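Local coordinates for thioredoxin-like protein (Klebsiella pneumoniae subsp. pneumoniae MGH 78578, PDB 3TY1) that is of unproven function but probably binds carbohydrate, as a putative relative of the aldose 1-epimerases, at residues L26-D30 / H31-I35; P125-D129 / G130-T134; P217-E220 / E221-F225; K335-Q338 / P339-A343; A359-E362 / Q363-K367. All blocks are in the same frame, centred on the assembly; numbering follows the deposited sequence.

Contact 1: L26-D30 / H31-I35. With SO4 (sulfate ion), chain G.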
loop_
_atom_site.group_PDB
_atom_site.type_symbol
_atom_site.label_atom_id
_atom_site.label_comp_id
_atom_site.label_asym_id
_atom_site.label_seq_id
_atom_site.Cartn_x
_atom_site.Cartn_y
_atom_site.Cartn_z
ATOM N N LEU A 26 15.469 -22.119 -29.297
ATOM C CA LEU A 26 14.247 -22.629 -29.929
ATOM C C LEU A 26 14.467 -23.153 -31.366
ATOM O O LEU A 26 13.524 -23.662 -31.981
ATOM C CB LEU A 26 13.156 -21.527 -29.972
ATOM C CG LEU A 26 12.605 -21.031 -28.622
ATOM C CD1 LEU A 26 11.757 -19.782 -28.804
ATOM C CD2 LEU A 26 11.817 -22.116 -27.914
ATOM N N LYS A 27 15.687 -22.996 -31.896
ATOM C CA LYS A 27 16.048 -23.362 -33.253
ATOM C C LYS A 27 15.191 -22.646 -34.320
ATOM O O LYS A 27 14.889 -23.214 -35.362
ATOM C CB LYS A 27 16.091 -24.899 -33.411
ATOM C CG LYS A 27 16.930 -25.534 -32.295
ATOM C CD LYS A 27 17.563 -26.870 -32.640
ATOM C CE LYS A 27 18.464 -27.344 -31.480
ATOM N NZ LYS A 27 19.122 -28.666 -31.726
ATOM N N VAL A 28 14.849 -21.381 -34.041
ATOM C CA VAL A 28 14.144 -20.488 -34.975
ATOM C C VAL A 28 15.216 -19.879 -35.874
ATOM O O VAL A 28 16.187 -19.291 -35.385
ATOM C CB VAL A 28 13.348 -19.412 -34.229
ATOM C CG1 VAL A 28 12.966 -18.233 -35.178
ATOM C CG2 VAL A 28 12.148 -20.043 -33.536
ATOM N N LYS A 29 15.035 -20.004 -37.193
ATOM C CA LYS A 29 16.119 -19.748 -38.172
ATOM C C LYS A 29 16.111 -18.398 -38.951
ATOM O O LYS A 29 17.097 -18.089 -39.673
ATOM C CB LYS A 29 16.125 -20.909 -39.190
ATOM C CG LYS A 29 16.249 -22.329 -38.575
ATOM C CD LYS A 29 17.703 -22.723 -38.314
ATOM C CE LYS A 29 18.335 -23.283 -39.562
ATOM N NZ LYS A 29 19.804 -23.307 -39.495
ATOM N N ASP A 30 15.033 -17.626 -38.810
ATOM C CA ASP A 30 14.832 -16.405 -39.576
ATOM C C ASP A 30 15.176 -15.219 -38.611
ATOM O O ASP A 30 16.276 -15.196 -38.097
ATOM C CB ASP A 30 13.385 -16.365 -40.092
ATOM C CG ASP A 30 13.018 -17.613 -40.906
ATOM O OD1 ASP A 30 13.905 -18.215 -41.564
ATOM O OD2 ASP A 30 11.837 -17.992 -40.884
ATOM N N HIS A 31 14.244 -14.316 -38.313
ATOM C CA HIS A 31 14.535 -13.139 -37.503
ATOM C C HIS A 31 14.849 -13.542 -36.066
ATOM O O HIS A 31 14.026 -14.245 -35.456
ATOM C CB HIS A 31 13.341 -12.191 -37.518
ATOM C CG HIS A 31 13.119 -11.502 -38.835
ATOM N ND1 HIS A 31 13.791 -10.350 -39.181
ATOM C CD2 HIS A 31 12.273 -11.769 -39.863
ATOM C CE1 HIS A 31 13.394 -9.955 -40.378
ATOM N NE2 HIS A 31 12.465 -10.791 -40.808
ATOM N N ALA A 32 16.022 -13.120 -35.551
ATOM C CA ALA A 32 16.454 -13.432 -34.187
ATOM C C ALA A 32 15.715 -12.610 -33.164
ATOM O O ALA A 32 15.494 -11.418 -33.345
ATOM C CB ALA A 32 17.941 -13.206 -34.013
ATOM N N PHE A 33 15.412 -13.234 -32.035
ATOM C CA PHE A 33 14.756 -12.550 -30.961
ATOM C C PHE A 33 14.928 -13.294 -29.637
ATOM O O PHE A 33 15.342 -14.460 -29.582
ATOM C CB PHE A 33 13.251 -12.385 -31.271
ATOM C CG PHE A 33 12.489 -13.671 -31.339
ATOM C CD1 PHE A 33 11.929 -14.227 -30.177
ATOM C CD2 PHE A 33 12.301 -14.314 -32.536
ATOM C CE1 PHE A 33 11.217 -15.418 -30.240
ATOM C CE2 PHE A 33 11.560 -15.514 -32.602
ATOM C CZ PHE A 33 11.032 -16.055 -31.451
ATOM N N SER A 34 14.602 -12.607 -28.570
ATOM C CA SER A 34 14.521 -13.244 -27.256
ATOM C C SER A 34 13.359 -12.611 -26.529
ATOM O O SER A 34 12.906 -11.526 -26.914
ATOM C CB SER A 34 15.808 -13.074 -26.476
ATOM O OG SER A 34 15.994 -11.720 -26.121
ATOM N N ILE A 35 12.827 -13.336 -25.548
ATOM C CA ILE A 35 11.729 -12.843 -24.714
ATOM C C ILE A 35 12.216 -13.064 -23.281
ATOM O O ILE A 35 12.626 -14.187 -22.932
ATOM C CB ILE A 35 10.375 -13.584 -24.969
ATOM C CG1 ILE A 35 10.054 -13.578 -26.472
ATOM C CG2 ILE A 35 9.267 -12.920 -24.159
ATOM C CD1 ILE A 35 8.891 -14.491 -26.898
HETATM S S SO4 G . 22.475 -23.249 -41.259
HETATM O O1 SO4 G . 23.859 -22.789 -41.406
HETATM O O2 SO4 G . 22.146 -24.123 -42.397
HETATM O O3 SO4 G . 22.357 -23.990 -40.004
HETATM O O4 SO4 G . 21.528 -22.128 -41.223
#

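Contact 2: P125-D129 / G130-T134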
loop_
_atom_site.group_PDB
_atom_site.type_symbol
_atom_site.label_atom_id
_atom_site.label_comp_id
_atom_site.label_asym_id
_atom_site.label_seq_id
_atom_site.Cartn_x
_atom_site.Cartn_y
_atom_site.Cartn_z
ATOM N N PRO A 125 -10.056 12.608 -11.707
ATOM C CA PRO A 125 -10.712 12.228 -10.458
ATOM C C PRO A 125 -11.905 13.093 -10.043
ATOM O O PRO A 125 -12.051 14.213 -10.512
ATOM C CB PRO A 125 -9.591 12.340 -9.413
ATOM C CG PRO A 125 -8.715 13.390 -9.906
ATOM C CD PRO A 125 -8.729 13.204 -11.461
ATOM N N VAL A 126 -12.769 12.516 -9.216
ATOM C CA VAL A 126 -13.925 13.211 -8.651
ATOM C C VAL A 126 -14.368 12.420 -7.473
ATOM O O VAL A 126 -14.239 11.190 -7.473
ATOM C CB VAL A 126 -15.139 13.305 -9.651
ATOM C CG1 VAL A 126 -15.671 11.888 -10.073
ATOM C CG2 VAL A 126 -16.311 14.164 -9.079
ATOM N N THR A 127 -14.872 13.113 -6.456
ATOM C CA THR A 127 -15.526 12.477 -5.318
ATOM C C THR A 127 -17.030 12.518 -5.605
ATOM O O THR A 127 -17.596 13.574 -5.711
ATOM C CB THR A 127 -15.143 13.201 -4.015
ATOM O OG1 THR A 127 -13.705 13.246 -3.933
ATOM C CG2 THR A 127 -15.743 12.514 -2.749
ATOM N N ALA A 128 -17.645 11.359 -5.761
ATOM C CA ALA A 128 -19.085 11.220 -6.055
ATOM C C ALA A 128 -19.502 10.010 -5.267
ATOM O O ALA A 128 -18.668 9.158 -4.976
ATOM C CB ALA A 128 -19.330 11.012 -7.527
ATOM N N ASP A 129 -20.785 9.992 -4.896
ATOM C CA ASP A 129 -21.327 9.182 -3.794
ATOM C C ASP A 129 -20.553 9.794 -2.642
ATOM O O ASP A 129 -20.387 11.016 -2.575
ATOM C CB ASP A 129 -21.039 7.677 -3.903
ATOM C CG ASP A 129 -21.088 7.159 -5.334
ATOM O OD1 ASP A 129 -22.103 7.370 -6.038
ATOM O OD2 ASP A 129 -20.088 6.529 -5.742
ATOM N N GLY A 130 -20.025 8.956 -1.769
ATOM C CA GLY A 130 -19.052 9.450 -0.824
ATOM C C GLY A 130 -17.661 8.938 -1.176
ATOM O O GLY A 130 -16.799 8.908 -0.308
ATOM N N GLN A 131 -17.397 8.569 -2.437
ATOM C CA GLN A 131 -16.127 7.870 -2.730
ATOM C C GLN A 131 -15.257 8.599 -3.729
ATOM O O GLN A 131 -15.754 9.323 -4.584
ATOM C CB GLN A 131 -16.413 6.438 -3.242
ATOM C CG GLN A 131 -16.510 6.240 -4.745
ATOM C CD GLN A 131 -16.510 4.758 -5.145
ATOM O OE1 GLN A 131 -17.270 3.962 -4.610
ATOM N NE2 GLN A 131 -15.656 4.400 -6.091
ATOM N N ILE A 132 -13.959 8.344 -3.652
ATOM C CA ILE A 132 -13.023 8.970 -4.582
ATOM C C ILE A 132 -12.849 8.049 -5.772
ATOM O O ILE A 132 -12.386 6.933 -5.619
ATOM C CB ILE A 132 -11.661 9.226 -3.949
ATOM C CG1 ILE A 132 -11.774 10.152 -2.732
ATOM C CG2 ILE A 132 -10.719 9.878 -4.973
ATOM C CD1 ILE A 132 -10.474 10.233 -1.881
ATOM N N TYR A 133 -13.204 8.532 -6.952
ATOM C CA TYR A 133 -12.888 7.866 -8.198
ATOM C C TYR A 133 -11.553 8.413 -8.604
ATOM O O TYR A 133 -11.457 9.568 -8.969
ATOM C CB TYR A 133 -13.932 8.206 -9.258
ATOM C CG TYR A 133 -15.241 7.508 -9.015
ATOM C CD1 TYR A 133 -15.447 6.221 -9.484
ATOM C CD2 TYR A 133 -16.269 8.139 -8.306
ATOM C CE1 TYR A 133 -16.644 5.559 -9.269
ATOM C CE2 TYR A 133 -17.478 7.501 -8.084
ATOM C CZ TYR A 133 -17.660 6.210 -8.560
ATOM O OH TYR A 133 -18.840 5.574 -8.345
ATOM N N THR A 134 -10.529 7.577 -8.538
ATOM C CA THR A 134 -9.158 8.001 -8.734
ATOM C C THR A 134 -8.792 8.072 -10.216
ATOM O O THR A 134 -9.393 7.396 -11.044
ATOM C CB THR A 134 -8.215 7.086 -7.956
ATOM O OG1 THR A 134 -8.421 5.732 -8.383
ATOM C CG2 THR A 134 -8.509 7.213 -6.436
#

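Contact 3: P217-E220 / E221-F225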
loop_
_atom_site.group_PDB
_atom_site.type_symbol
_atom_site.label_atom_id
_atom_site.label_comp_id
_atom_site.label_asym_id
_atom_site.label_seq_id
_atom_site.Cartn_x
_atom_site.Cartn_y
_atom_site.Cartn_z
ATOM N N PRO A 217 11.882 10.833 -30.609
ATOM C CA PRO A 217 12.188 11.714 -31.741
ATOM C C PRO A 217 11.046 11.999 -32.692
ATOM O O PRO A 217 11.266 12.675 -33.700
ATOM C CB PRO A 217 13.250 10.928 -32.506
ATOM C CG PRO A 217 12.886 9.479 -32.245
ATOM C CD PRO A 217 12.246 9.421 -30.899
ATOM N N ILE A 218 9.856 11.460 -32.435
ATOM C CA ILE A 218 8.692 11.734 -33.302
ATOM C C ILE A 218 8.161 13.125 -33.036
ATOM O O ILE A 218 7.993 13.918 -33.955
ATOM C CB ILE A 218 7.581 10.707 -33.128
ATOM C CG1 ILE A 218 8.107 9.294 -33.460
ATOM C CG2 ILE A 218 6.429 11.054 -34.040
ATOM C CD1 ILE A 218 7.114 8.161 -33.183
ATOM N N LEU A 219 7.914 13.425 -31.764
ATOM C CA LEU A 219 7.392 14.724 -31.350
ATOM C C LEU A 219 8.536 15.718 -31.376
ATOM O O LEU A 219 9.641 15.410 -30.950
ATOM C CB LEU A 219 6.757 14.671 -29.952
ATOM C CG LEU A 219 6.009 15.904 -29.496
ATOM C CD1 LEU A 219 4.791 16.169 -30.367
ATOM C CD2 LEU A 219 5.586 15.707 -28.016
ATOM N N GLU A 220 8.248 16.876 -31.950
ATOM C CA GLU A 220 9.159 17.999 -32.100
ATOM C C GLU A 220 8.329 19.169 -32.624
ATOM O O GLU A 220 7.161 18.999 -32.989
ATOM C CB GLU A 220 10.274 17.679 -33.099
ATOM C CG GLU A 220 9.782 17.302 -34.520
ATOM C CD GLU A 220 10.890 16.908 -35.469
ATOM O OE1 GLU A 220 12.034 16.744 -35.025
ATOM O OE2 GLU A 220 10.602 16.762 -36.681
ATOM N N GLU A 221 8.919 20.351 -32.599
ATOM C CA GLU A 221 8.342 21.532 -33.241
ATOM C C GLU A 221 8.050 21.200 -34.709
ATOM O O GLU A 221 8.931 20.723 -35.427
ATOM C CB GLU A 221 9.332 22.702 -33.193
ATOM C CG GLU A 221 8.739 24.006 -33.661
ATOM C CD GLU A 221 9.669 25.177 -33.410
ATOM O OE1 GLU A 221 10.053 25.428 -32.242
ATOM O OE2 GLU A 221 10.006 25.861 -34.378
ATOM N N GLY A 222 6.818 21.449 -35.141
ATOM C CA GLY A 222 6.430 21.217 -36.529
ATOM C C GLY A 222 5.958 19.792 -36.779
ATOM O O GLY A 222 5.584 19.455 -37.898
ATOM N N ALA A 223 5.955 18.951 -35.752
ATOM C CA ALA A 223 5.345 17.618 -35.877
ATOM C C ALA A 223 3.871 17.855 -36.055
ATOM O O ALA A 223 3.354 18.929 -35.685
ATOM C CB ALA A 223 5.578 16.764 -34.594
ATOM N N ARG A 224 3.188 16.839 -36.562
ATOM C CA ARG A 224 1.791 16.958 -36.926
ATOM C C ARG A 224 0.976 15.806 -36.367
ATOM O O ARG A 224 1.489 14.686 -36.227
ATOM C CB ARG A 224 1.641 17.017 -38.471
ATOM C CG ARG A 224 2.200 18.291 -39.075
ATOM C CD ARG A 224 1.970 18.422 -40.553
ATOM N NE ARG A 224 2.579 17.317 -41.280
ATOM C CZ ARG A 224 1.972 16.482 -42.130
ATOM N NH1 ARG A 224 0.679 16.587 -42.434
ATOM N NH2 ARG A 224 2.690 15.530 -42.710
ATOM N N PHE A 225 -0.275 16.103 -36.024
ATOM C CA PHE A 225 -1.245 15.103 -35.623
ATOM C C PHE A 225 -2.168 14.914 -36.803
ATOM O O PHE A 225 -2.739 15.889 -37.308
ATOM C CB PHE A 225 -2.051 15.503 -34.388
ATOM C CG PHE A 225 -3.142 14.539 -34.062
ATOM C CD1 PHE A 225 -2.848 13.267 -33.620
ATOM C CD2 PHE A 225 -4.469 14.883 -34.242
ATOM C CE1 PHE A 225 -3.882 12.355 -33.337
ATOM C CE2 PHE A 225 -5.495 13.974 -33.950
ATOM C CZ PHE A 225 -5.193 12.727 -33.500
#

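Contact 4: K335-Q338 / P339-A343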
loop_
_atom_site.group_PDB
_atom_site.type_symbol
_atom_site.label_atom_id
_atom_site.label_comp_id
_atom_site.label_asym_id
_atom_site.label_seq_id
_atom_site.Cartn_x
_atom_site.Cartn_y
_atom_site.Cartn_z
ATOM N N LYS A 335 -20.392 2.975 -20.940
ATOM C CA LYS A 335 -20.964 1.787 -21.565
ATOM C C LYS A 335 -21.321 0.825 -20.442
ATOM O O LYS A 335 -20.848 1.001 -19.320
ATOM C CB LYS A 335 -19.907 1.158 -22.518
ATOM C CG LYS A 335 -19.203 2.140 -23.554
ATOM C CD LYS A 335 -20.232 2.935 -24.427
ATOM C CE LYS A 335 -19.635 3.821 -25.587
ATOM N NZ LYS A 335 -19.133 5.218 -25.257
ATOM N N GLN A 336 -22.172 -0.155 -20.736
ATOM C CA GLN A 336 -22.583 -1.211 -19.801
ATOM C C GLN A 336 -22.255 -2.586 -20.414
ATOM O O GLN A 336 -22.382 -2.769 -21.631
ATOM C CB GLN A 336 -24.088 -1.117 -19.533
ATOM C CG GLN A 336 -24.514 0.134 -18.744
ATOM C CD GLN A 336 -24.532 1.400 -19.589
ATOM O OE1 GLN A 336 -25.036 1.400 -20.718
ATOM N NE2 GLN A 336 -23.991 2.486 -19.042
ATOM N N LEU A 337 -21.822 -3.543 -19.598
ATOM C CA LEU A 337 -21.520 -4.891 -20.068
ATOM C C LEU A 337 -22.456 -5.835 -19.334
ATOM O O LEU A 337 -22.507 -5.848 -18.098
ATOM C CB LEU A 337 -20.039 -5.222 -19.824
ATOM C CG LEU A 337 -19.290 -6.275 -20.660
ATOM C CD1 LEU A 337 -19.519 -6.154 -22.175
ATOM C CD2 LEU A 337 -17.771 -6.221 -20.309
ATOM N N GLN A 338 -23.231 -6.601 -20.102
ATOM C CA GLN A 338 -24.219 -7.516 -19.540
ATOM C C GLN A 338 -23.564 -8.694 -18.827
ATOM O O GLN A 338 -22.396 -8.971 -19.078
ATOM C CB GLN A 338 -25.155 -8.001 -20.662
ATOM C CG GLN A 338 -26.004 -6.872 -21.286
ATOM C CD GLN A 338 -26.803 -6.117 -20.243
ATOM O OE1 GLN A 338 -26.691 -4.898 -20.115
ATOM N NE2 GLN A 338 -27.544 -6.845 -19.445
ATOM N N PRO A 339 -24.298 -9.375 -17.914
ATOM C CA PRO A 339 -23.729 -10.524 -17.204
ATOM C C PRO A 339 -23.148 -11.562 -18.152
ATOM O O PRO A 339 -23.839 -12.003 -19.068
ATOM C CB PRO A 339 -24.935 -11.127 -16.474
ATOM C CG PRO A 339 -25.908 -10.065 -16.376
ATOM C CD PRO A 339 -25.715 -9.177 -17.555
ATOM N N GLY A 340 -21.883 -11.921 -17.960
ATOM C CA GLY A 340 -21.225 -12.911 -18.803
ATOM C C GLY A 340 -20.760 -12.403 -20.164
ATOM O O GLY A 340 -20.162 -13.155 -20.903
ATOM N N ALA A 341 -21.017 -11.143 -20.500
ATOM C CA ALA A 341 -20.705 -10.643 -21.835
ATOM C C ALA A 341 -19.262 -10.114 -21.884
ATOM O O ALA A 341 -18.627 -9.847 -20.848
ATOM C CB ALA A 341 -21.666 -9.563 -22.224
ATOM N N SER A 342 -18.767 -9.996 -23.111
ATOM C CA SER A 342 -17.435 -9.539 -23.402
ATOM C C SER A 342 -17.438 -8.340 -24.349
ATOM O O SER A 342 -18.341 -8.171 -25.143
ATOM C CB SER A 342 -16.644 -10.687 -24.025
ATOM O OG SER A 342 -16.348 -11.658 -23.047
ATOM N N ALA A 343 -16.420 -7.491 -24.220
ATOM C CA ALA A 343 -16.179 -6.374 -25.109
ATOM C C ALA A 343 -14.749 -6.549 -25.614
ATOM O O ALA A 343 -13.835 -6.768 -24.795
ATOM C CB ALA A 343 -16.295 -5.089 -24.352
#

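Contact 5: A359-E362 / Q363-K367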
loop_
_atom_site.group_PDB
_atom_site.type_symbol
_atom_site.label_atom_id
_atom_site.label_comp_id
_atom_site.label_asym_id
_atom_site.label_seq_id
_atom_site.Cartn_x
_atom_site.Cartn_y
_atom_site.Cartn_z
ATOM N N ALA A 359 3.583 8.738 -45.780
ATOM C CA ALA A 359 2.744 9.195 -46.904
ATOM C C ALA A 359 1.540 8.270 -47.080
ATOM O O ALA A 359 0.410 8.747 -47.283
ATOM C CB ALA A 359 3.567 9.303 -48.194
ATOM N N ALA A 360 1.774 6.967 -46.964
ATOM C CA ALA A 360 0.716 5.951 -47.016
ATOM C C ALA A 360 -0.336 6.155 -45.903
ATOM O O ALA A 360 -1.547 6.050 -46.134
ATOM C CB ALA A 360 1.324 4.516 -46.948
ATOM N N VAL A 361 0.124 6.441 -44.693
ATOM C CA VAL A 361 -0.796 6.738 -43.582
ATOM C C VAL A 361 -1.585 8.023 -43.869
ATOM O O VAL A 361 -2.820 8.053 -43.748
ATOM C CB VAL A 361 -0.040 6.854 -42.237
ATOM C CG1 VAL A 361 -0.873 7.574 -41.171
ATOM C CG2 VAL A 361 0.362 5.459 -41.770
ATOM N N GLU A 362 -0.874 9.051 -44.325
ATOM C CA GLU A 362 -1.512 10.340 -44.609
ATOM C C GLU A 362 -2.564 10.219 -45.733
ATOM O O GLU A 362 -3.652 10.801 -45.645
ATOM C CB GLU A 362 -0.435 11.396 -44.870
ATOM C CG GLU A 362 -0.933 12.820 -44.758
ATOM C CD GLU A 362 0.173 13.861 -44.595
ATOM O OE1 GLU A 362 1.367 13.510 -44.403
ATOM O OE2 GLU A 362 -0.166 15.063 -44.669
ATOM N N GLN A 363 -2.259 9.403 -46.745
ATOM C CA GLN A 363 -3.160 9.130 -47.888
ATOM C C GLN A 363 -4.404 8.325 -47.458
ATOM O O GLN A 363 -5.519 8.609 -47.916
ATOM C CB GLN A 363 -2.424 8.373 -49.029
ATOM C CG GLN A 363 -1.884 9.213 -50.217
ATOM C CD GLN A 363 -0.460 9.809 -50.051
ATOM O OE1 GLN A 363 -0.214 10.688 -49.199
ATOM N NE2 GLN A 363 0.470 9.361 -50.919
ATOM N N LYS A 364 -4.229 7.330 -46.584
ATOM C CA LYS A 364 -5.375 6.565 -46.059
ATOM C C LYS A 364 -6.291 7.462 -45.228
ATOM O O LYS A 364 -7.512 7.388 -45.347
ATOM C CB LYS A 364 -4.931 5.347 -45.246
ATOM C CG LYS A 364 -6.062 4.398 -44.834
ATOM C CD LYS A 364 -6.744 3.658 -46.019
ATOM C CE LYS A 364 -8.151 3.148 -45.635
ATOM N NZ LYS A 364 -8.961 2.649 -46.808
ATOM N N ILE A 365 -5.694 8.329 -44.419
ATOM C CA ILE A 365 -6.446 9.268 -43.571
ATOM C C ILE A 365 -7.240 10.250 -44.457
ATOM O O ILE A 365 -8.451 10.445 -44.257
ATOM C CB ILE A 365 -5.516 9.991 -42.543
ATOM C CG1 ILE A 365 -5.099 9.004 -41.431
ATOM C CG2 ILE A 365 -6.222 11.185 -41.973
ATOM C CD1 ILE A 365 -4.091 9.534 -40.414
ATOM N N ALA A 366 -6.569 10.786 -45.478
ATOM C CA ALA A 366 -7.213 11.703 -46.453
ATOM C C ALA A 366 -8.369 11.032 -47.211
ATOM O O ALA A 366 -9.337 11.683 -47.564
ATOM C CB ALA A 366 -6.176 12.285 -47.423
ATOM N N LYS A 367 -8.260 9.736 -47.473
ATOM C CA LYS A 367 -9.333 8.970 -48.112
ATOM C C LYS A 367 -10.553 8.800 -47.183
ATOM O O LYS A 367 -11.683 8.925 -47.627
ATOM C CB LYS A 367 -8.824 7.596 -48.568
ATOM C CG LYS A 367 -9.865 6.748 -49.281
ATOM C CD LYS A 367 -9.253 5.550 -49.984
ATOM C CE LYS A 367 -10.293 4.814 -50.823
ATOM N NZ LYS A 367 -9.670 3.642 -51.499
#

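Contact 1: L26-D30 / H31-I35
The loop that leads into strand 33-39 of the beta supersandwich bends so that Val-28 meets Phe-33 five residues later. This is a local apolar contact at the start of strand 33-39, in the loop after edge strand 19-22. Val-28 CG1 lies 4.0 Å from Phe-33 CE2. The two side chains cross at about a right angle, and a single methyl does the touching. The same CG1 also lies near the backbone at His-31 O, 4.1 Å away. It gets there because it stands opposite the Val-28 backbone N (chi1 163°). Phe-33 is buried. Its CG stands between the backbone N and the carbonyl carbon (chi1 65°), which brings CE2 back along the chain to the valine. Val-151 of strand 146-152 also touches this ring, and Tyr-157 and Ser-23 touch Val-28. Phe-33 thus faces strand 146-152 of the large sheet, while Val-28 lies among loop residues.

His-31 and Lys-29 are exposed. His-31 points away from the 26-30 segment, and its ND1 is hydrogen-bonded to Asp-57. The Lys-29 side chain also turns away from the apolar contact. Its chain bends at chi2 and chi3 and carries the amine to a sulfate ion, probably taken from the crystallisation liquor. Lys-29 NZ donates a hydrogen bond of 2.7 Å to sulfate O4.

Contact 2: P125-D129 / G130-T134
Tyr-133 reaches back along a beta hairpin to Asp-129, and its OH donates a hydrogen bond of 3.0 Å to Asp-129 OD2. The oxygen uses its syn lone pair, and the carboxylate and ring planes stand 63° apart. Asp-129 and Gly-130 are each modelled in two conformers, so this bond is less certain. Ala-128 CB lies 4.0 Å from Tyr-133 CE2. Val-126 runs beside the tyrosine, with CG1 4.2 Å from Tyr-133 CB. On one ring face, Gln-131 NE2 sits 3.5 Å above the plane, offset toward the rim.

The backbone positions these groups. Val-126 with Tyr-133 and Ala-128 with Gln-131 are antiparallel hydrogen-bonded pairs. Their four side chains therefore share one face of the hairpin. A type II' turn from Ala-128 to Gln-131 joins the strands, closed by Gln-131 N to Ala-128 O at 2.9 Å.

Further out, Trp-121 meets the tyrosine ring edge-to-face, and helix 325-330 covers Val-126 and Ala-128. Arg-329 NH2 is hydrogen-bonded to Tyr-133 OH, and a sulfate, probably from the crystallisation liquor, is weakly hydrogen-bonded to the same OH. In this conformer the hydroxyl bridges Asp-129 and Arg-329, and the nearby positive charge would probably help to offset the carboxylate.

Contact 3: P217-E220 / E221-F225
Glu-220 and Ala-223 are the two ends of a type II beta turn, closed by a hydrogen bond of 3.0 Å from Ala-223 N to Glu-220 O. The N-H points well at the oxygen, but the donor stands 47° out of the carbonyl plane. Gly-222 takes the third position with phi 87°. A side chain there would press on the carbonyl oxygen of Glu-221.

Ala-223 is buried, and its methyl points back at the residues before the turn. Its CB lies 3.2 Å from Glu-220 O, the oxygen that also takes the turn bond. The same CB is 3.8 Å from Ile-218 O and 4.3 Å from Leu-219 CD1, so it packs on the inner side of the bend. Tyr-249 covers Leu-219 from another loop.

The two glutamates differ. The CG of Glu-220 lies between its backbone N and carbonyl carbon (chi1 58°). This sets Glu-220 CG 3.6 Å from Glu-221 O, beside the middle peptide of the turn. The chain then runs extended, and its OE2 accepts a hydrogen bond from the backbone N of Lys-280. Glu-221 is exposed and directs its side chain away from the bend, with only CB near the Glu-220 backbone.

Backbone bonds from Gly-222 and Ala-223 to Tyr-249 hold the turn from outside. The arrangement is a tight turn with glycine in its third position, closing the loop that leads from strand 204-214 into edge strand 224-229.

Contact 4: K335-Q338 / P339-A343
The side chains of Gln-338, with its flat amide, and Pro-339, a puckered ring, lie side by side and point the same way. Gln-338 NE2 is 3.5 Å from Pro-339 CD, and Gln-338 CB is 3.4 Å from the same carbon. A bend at chi2 (-55°) folds the glutamine chain over to the proline. A second flat group is the carbonyl of Gln-338. Ala-341 N stands above its plane, 42° out of it, and donates a hydrogen bond of 2.9 Å to Gln-338 O. This bond closes a type II beta turn from Gln-338 to Ala-341. Gly-340 holds the third position with a positive phi of 78°.

Leu-337 packs against the residues that follow the turn. Its CG lies 3.6 Å from Ala-341 O. Its CD1 reaches two methyls, each at 4.0 Å: Ala-341 CB and Ala-343 CB. The branch also passes 3.7 Å from Ser-342 C, so the leucine rests on the start of strand 342-352. Ser-342 points the other way, and its OG bonds to Thr-197 OG1.

Pro-203 covers both Gln-338 and Pro-339. Tyr-206 of strand 204-214 touches Leu-337 and Ala-343, and Leu-196 of strand 189-198 also touches Leu-337. The turn thus carries the chain from strand 335-337, paired with 204-214 in the mixed sheet, to strand 342-352, paired with 189-198 in the large antiparallel sheet.

Contact 5: A359-E362 / Q363-K367
Ile-365 packs against Val-361 one turn earlier in helix 355-369. Its CB lies 3.5 Å from Val-361 O. CG1 comes a little closer to that same oxygen, at 3.4 Å. CD1, the tip, meets Val-361 CG1 at 3.8 Å and stays near Val-361 O. The chain is extended about CB-CG1 (chi2 175°), which lets the end methyl lie alongside the valine, both side chains pointing the same way. Val-361 offers the branch that stands opposite its backbone N.

Beneath this pair runs the helix bonding of residue i to i+4. Ile-365 N donates to Val-361 O at 3.0 Å, and Ala-366 N to Glu-362 O at 2.9 Å. Gln-363 N bonds likewise to Ala-359 O. The side chain of Gln-363 curls back over the same carbonyl, but the deposited position puts two acceptors, Gln-363 OE1 and Ala-359 O, only 2.8 Å apart. The amide assignment there is doubtful.

Val-361 touches Leu-274 and Ala-276 of strand 272-278, while Ile-365 touches Leu-226 and Pro-228 of strand 224-229. The side chain of Val-361 is about 3 Å, nearest atoms, from a bound MPD (methylpentanediol), probably from the crystallisation liquor. Glu-362 extends to Arg-224 in a salt bridge. The helix is thus amphipathic: its buried branched residues pack on the sheet by apolar contact, and a charge pair is added beside them.

In the fold
All five are local contacts. Contacts 1, 2 and 4 lie at the surface, whereas contacts 3 and 5 are partly buried. Contacts 3 and 5 also touch each other: Arg-224 NH1 and Glu-362 OE2 form a salt bridge of 2.8 Å that ties helix 355-369 to strand 224-229. Contacts 3 and 4 share the type II turn and an alanine whose methyl points back at its first arm, yet lie on opposite sides of the chain's centre. Contact 2 is a type II' hairpin with a tyrosine-aspartate bond, where Asn-102 of the second subunit packs on Gln-131. Contact 1 relies on one apolar touch. Contact 4 includes the start of strand 342-352; contact 5 lies on the next helix.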